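Local coordinates for argininosuccinate lyase (Chelativorans sp., PDB 6RXA) that catalyses reversible C-N bond cleavage as an EDDS lyase of the aspartase/fumarase superfamily, engineered here for enantioselective synthesis of precursors of dipeptide sweeteners, at the interface of chains A and B. Sequence-based numbering; all coordinates share one arbitrary frame. Chains: chain A/B, Argininosuccinate lyase.

The interface of chains A and B. Residues chain A 175, 178, 181-182, 247, 250-251, 254; chain B 230, 236, 318.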
ATOM      1  N   ILE A 175     -18.129   3.539  19.247  1.00 12.84           N
ATOM      2  CA  ILE A 175     -16.918   2.725  19.297  1.00 12.36           C
ATOM      3  C   ILE A 175     -17.272   1.284  19.647  1.00 12.11           C
ATOM      4  O   ILE A 175     -16.755   0.345  19.039  1.00 12.78           O
ATOM      5  CB  ILE A 175     -15.904   3.346  20.274  1.00 12.90           C
ATOM      6  CG1 ILE A 175     -15.613   4.815  19.927  1.00 14.13           C
ATOM      7  CG2 ILE A 175     -14.636   2.513  20.306  1.00 13.29           C
ATOM      8  CD1 ILE A 175     -15.049   5.052  18.550  1.00 15.22           C
ATOM      9  N   ASN A 178     -18.505  -0.436  16.505  1.00 11.43           N
ATOM     10  CA  ASN A 178     -17.336  -0.701  15.671  1.00 12.30           C
ATOM     11  C   ASN A 178     -16.604  -1.949  16.144  1.00 12.79           C
ATOM     12  O   ASN A 178     -16.248  -2.828  15.345  1.00 13.60           O
ATOM     13  CB  ASN A 178     -16.404   0.515  15.737  1.00 12.75           C
ATOM     14  CG  ASN A 178     -15.003   0.234  15.185  1.00 13.39           C
ATOM     15  OD1 ASN A 178     -14.210  -0.491  15.799  1.00 13.89           O
ATOM     16  ND2 ASN A 178     -14.679   0.839  14.040  1.00 13.75           N
ATOM     17  N   LYS A 181     -18.249  -5.369  15.453  1.00 12.98           N
ATOM     18  CA  LYS A 181     -18.065  -5.853  14.092  1.00 12.97           C
ATOM     19  C   LYS A 181     -16.638  -6.338  13.868  1.00 12.62           C
ATOM     20  O   LYS A 181     -16.417  -7.329  13.165  1.00 13.46           O
ATOM     21  CB  LYS A 181     -18.487  -4.784  13.085  1.00 13.12           C
ATOM     22  CG  LYS A 181     -20.006  -4.620  13.041  1.00 14.09           C
ATOM     23  CD  LYS A 181     -20.443  -3.612  11.994  1.00 15.32           C
ATOM     24  CE  LYS A 181     -20.020  -2.215  12.390  1.00 18.97           C
ATOM     25  NZ  LYS A 181     -20.787  -1.208  11.583  1.00 24.72           N
ATOM     26  N   ASN A 182     -15.647  -5.670  14.472  1.00 12.51           N
ATOM     27  CA  ASN A 182     -14.276  -6.162  14.385  1.00 12.24           C
ATOM     28  C   ASN A 182     -14.110  -7.507  15.086  1.00 12.66           C
ATOM     29  O   ASN A 182     -13.365  -8.370  14.608  1.00 13.34           O
ATOM     30  CB  ASN A 182     -13.300  -5.108  14.907  1.00 11.86           C
ATOM     31  CG  ASN A 182     -13.027  -4.028  13.871  1.00 12.47           C
ATOM     32  OD1 ASN A 182     -12.780  -4.334  12.704  1.00 14.06           O
ATOM     33  ND2 ASN A 182     -13.106  -2.768  14.279  1.00 12.92           N
ATOM     34  N   VAL A 247      -7.672  -2.764   9.695  1.00 11.03           N
ATOM     35  CA  VAL A 247      -8.951  -2.046   9.764  1.00 11.04           C
ATOM     36  C   VAL A 247      -9.354  -1.769  11.211  1.00 10.98           C
ATOM     37  O   VAL A 247      -9.795  -0.660  11.544  1.00 12.40           O
ATOM     38  CB  VAL A 247     -10.061  -2.723   8.930  1.00 11.27           C
ATOM     39  CG1 VAL A 247     -10.627  -3.949   9.623  1.00 11.80           C
ATOM     40  CG2 VAL A 247     -11.176  -1.701   8.636  1.00 11.98           C
ATOM     41  N   SER A 250      -7.334   1.051  12.372  1.00 10.75           N
ATOM     42  CA  SER A 250      -7.737   2.341  11.822  1.00 11.04           C
ATOM     43  C   SER A 250      -8.837   2.966  12.673  1.00 10.42           C
ATOM     44  O   SER A 250      -8.862   4.191  12.848  1.00 12.94           O
ATOM     45  CB  SER A 250      -8.152   2.246  10.345  1.00 11.67           C
ATOM     46  OG  SER A 250      -9.482   1.778  10.198  1.00 13.36           O
ATOM     47  N   GLY A 251      -9.724   2.148  13.247  1.00 11.19           N
ATOM     48  CA  GLY A 251     -10.739   2.701  14.125  1.00 11.39           C
ATOM     49  C   GLY A 251     -10.154   3.158  15.440  1.00 11.76           C
ATOM     50  O   GLY A 251     -10.636   4.125  16.041  1.00 12.93           O
ATOM     51  N   ARG A 254      -8.642   6.480  14.824  1.00 11.82           N
ATOM     52  CA  ARG A 254      -9.667   7.514  14.770  1.00 10.70           C
ATOM     53  C   ARG A 254     -10.106   7.942  16.164  1.00 11.57           C
ATOM     54  O   ARG A 254     -10.301   9.138  16.419  1.00 12.48           O
ATOM     55  CB  ARG A 254     -10.848   7.006  13.939  1.00 11.55           C
ATOM     56  CG  ARG A 254     -10.497   6.912  12.463  1.00 11.60           C
ATOM     57  CD  ARG A 254     -11.527   6.149  11.641  1.00 13.21           C
ATOM     58  NE  ARG A 254     -12.702   6.953  11.394  1.00 15.48           N
ATOM     59  CZ  ARG A 254     -13.827   6.472  10.882  1.00 15.77           C
ATOM     60  NH1 ARG A 254     -13.915   5.158  10.605  1.00 15.92           N
ATOM     61  NH2 ARG A 254     -14.843   7.313  10.642  1.00 15.26           N
TER
ATOM     62  N   GLU B 230     -22.043   5.759  14.325  1.00 13.37           N
ATOM     63  CA  GLU B 230     -21.605   4.651  13.484  1.00 13.66           C
ATOM     64  C   GLU B 230     -22.324   4.678  12.139  1.00 13.90           C
ATOM     65  O   GLU B 230     -21.727   4.326  11.116  1.00 14.28           O
ATOM     66  CB  GLU B 230     -21.824   3.327  14.221  1.00 15.16           C
ATOM     67  CG  GLU B 230     -21.379   2.075  13.473  1.00 15.87           C
ATOM     68  CD  GLU B 230     -19.879   1.964  13.266  1.00 17.95           C
ATOM     69  OE1 GLU B 230     -19.120   2.930  13.533  1.00 18.03           O
ATOM     70  OE2 GLU B 230     -19.449   0.879  12.826  1.00 19.94           O
ATOM     71  N   ASP B 236     -15.928   0.792   7.709  1.00 12.02           N
ATOM     72  CA  ASP B 236     -15.058  -0.378   7.691  1.00 11.61           C
ATOM     73  C   ASP B 236     -15.512  -1.380   6.637  1.00 11.85           C
ATOM     74  O   ASP B 236     -14.690  -2.138   6.117  1.00 13.03           O
ATOM     75  CB  ASP B 236     -15.031  -1.063   9.057  1.00 11.96           C
ATOM     76  CG  ASP B 236     -14.249  -0.299  10.106  1.00 13.90           C
ATOM     77  OD1 ASP B 236     -13.749   0.813   9.828  1.00 14.50           O
ATOM     78  OD2 ASP B 236     -14.108  -0.875  11.216  1.00 15.36           O
ATOM     79  N   TYR B 318     -13.339   9.708  14.507  1.00 11.36           N
ATOM     80  CA  TYR B 318     -14.460   8.774  14.353  1.00 12.07           C
ATOM     81  C   TYR B 318     -15.722   9.588  14.088  1.00 12.66           C
ATOM     82  O   TYR B 318     -16.668   9.628  14.878  1.00 13.24           O
ATOM     83  CB  TYR B 318     -14.613   7.808  15.535  1.00 13.00           C
ATOM     84  CG  TYR B 318     -15.138   6.493  14.994  1.00 13.57           C
ATOM     85  CD1 TYR B 318     -14.275   5.541  14.487  1.00 13.90           C
ATOM     86  CD2 TYR B 318     -16.491   6.247  14.900  1.00 13.83           C
ATOM     87  CE1 TYR B 318     -14.756   4.376  13.911  1.00 14.20           C
ATOM     88  CE2 TYR B 318     -16.984   5.077  14.324  1.00 14.52           C
ATOM     89  CZ  TYR B 318     -16.105   4.142  13.834  1.00 14.08           C
ATOM     90  OH  TYR B 318     -16.590   2.977  13.256  1.00 14.25           O
TER
HETATM   91  O   HOH W   1     -12.236  -0.297  12.918  1.00 14.49           O
HETATM   92  O   HOH W   2     -16.105  -2.231  12.444  1.00 14.92           O
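B:Tyr318 lies between A:Ile175 and A:Arg254, which belong to two long helices, 168-193 and 236-262, of an aspartase/fumarase-family subunit; this two-fold interface forms part of the deposited tetramer. The ring is packed on both faces. A:Ile175 CD1 sits over one, toward the rim, 3.8 Å from B:Tyr318 CG. On the other the A:Arg254 guanidinium stacks with its plane turned 27° from the ring, A:Arg254 CZ 4.1 Å from the ring centroid in a cation-pi contact; a bend at chi3 (76°) lays the guanidinium over the ring. At the tip, A:Asn178 ND2 donates to B:Tyr318 OH over 3.0 Å, the hydroxyl near the amide plane although amide and ring stand almost perpendicular. That hydroxyl in turn donates to B:Glu230 OE1 through the carboxylate's syn lone pair. B:Glu230 OE2 uses its anti lone pair for a salt bridge with A:Lys181 NZ at 2.8 Å, the two side chains meeting tip to tip. A phenylalanine in place of B:Tyr318 would probably keep the stacking but leave A:Asn178 ND2 and B:Glu230 OE1 without their shared partner, the carboxylate then less firmly fixed in its rotation. Around B:Asp236 the chains meet mostly through water and a light apolar contact, A:Val247 CG2 touching B:Asp236 CG at 3.7 Å. B:Asp236 OD2 binds two waters. One, 2.6 Å from B:Asp236 OD2, is also held by A:Asn178 ND2, A:Asn182 ND2 and A:Val247 O; the other reaches A:Asn178 O.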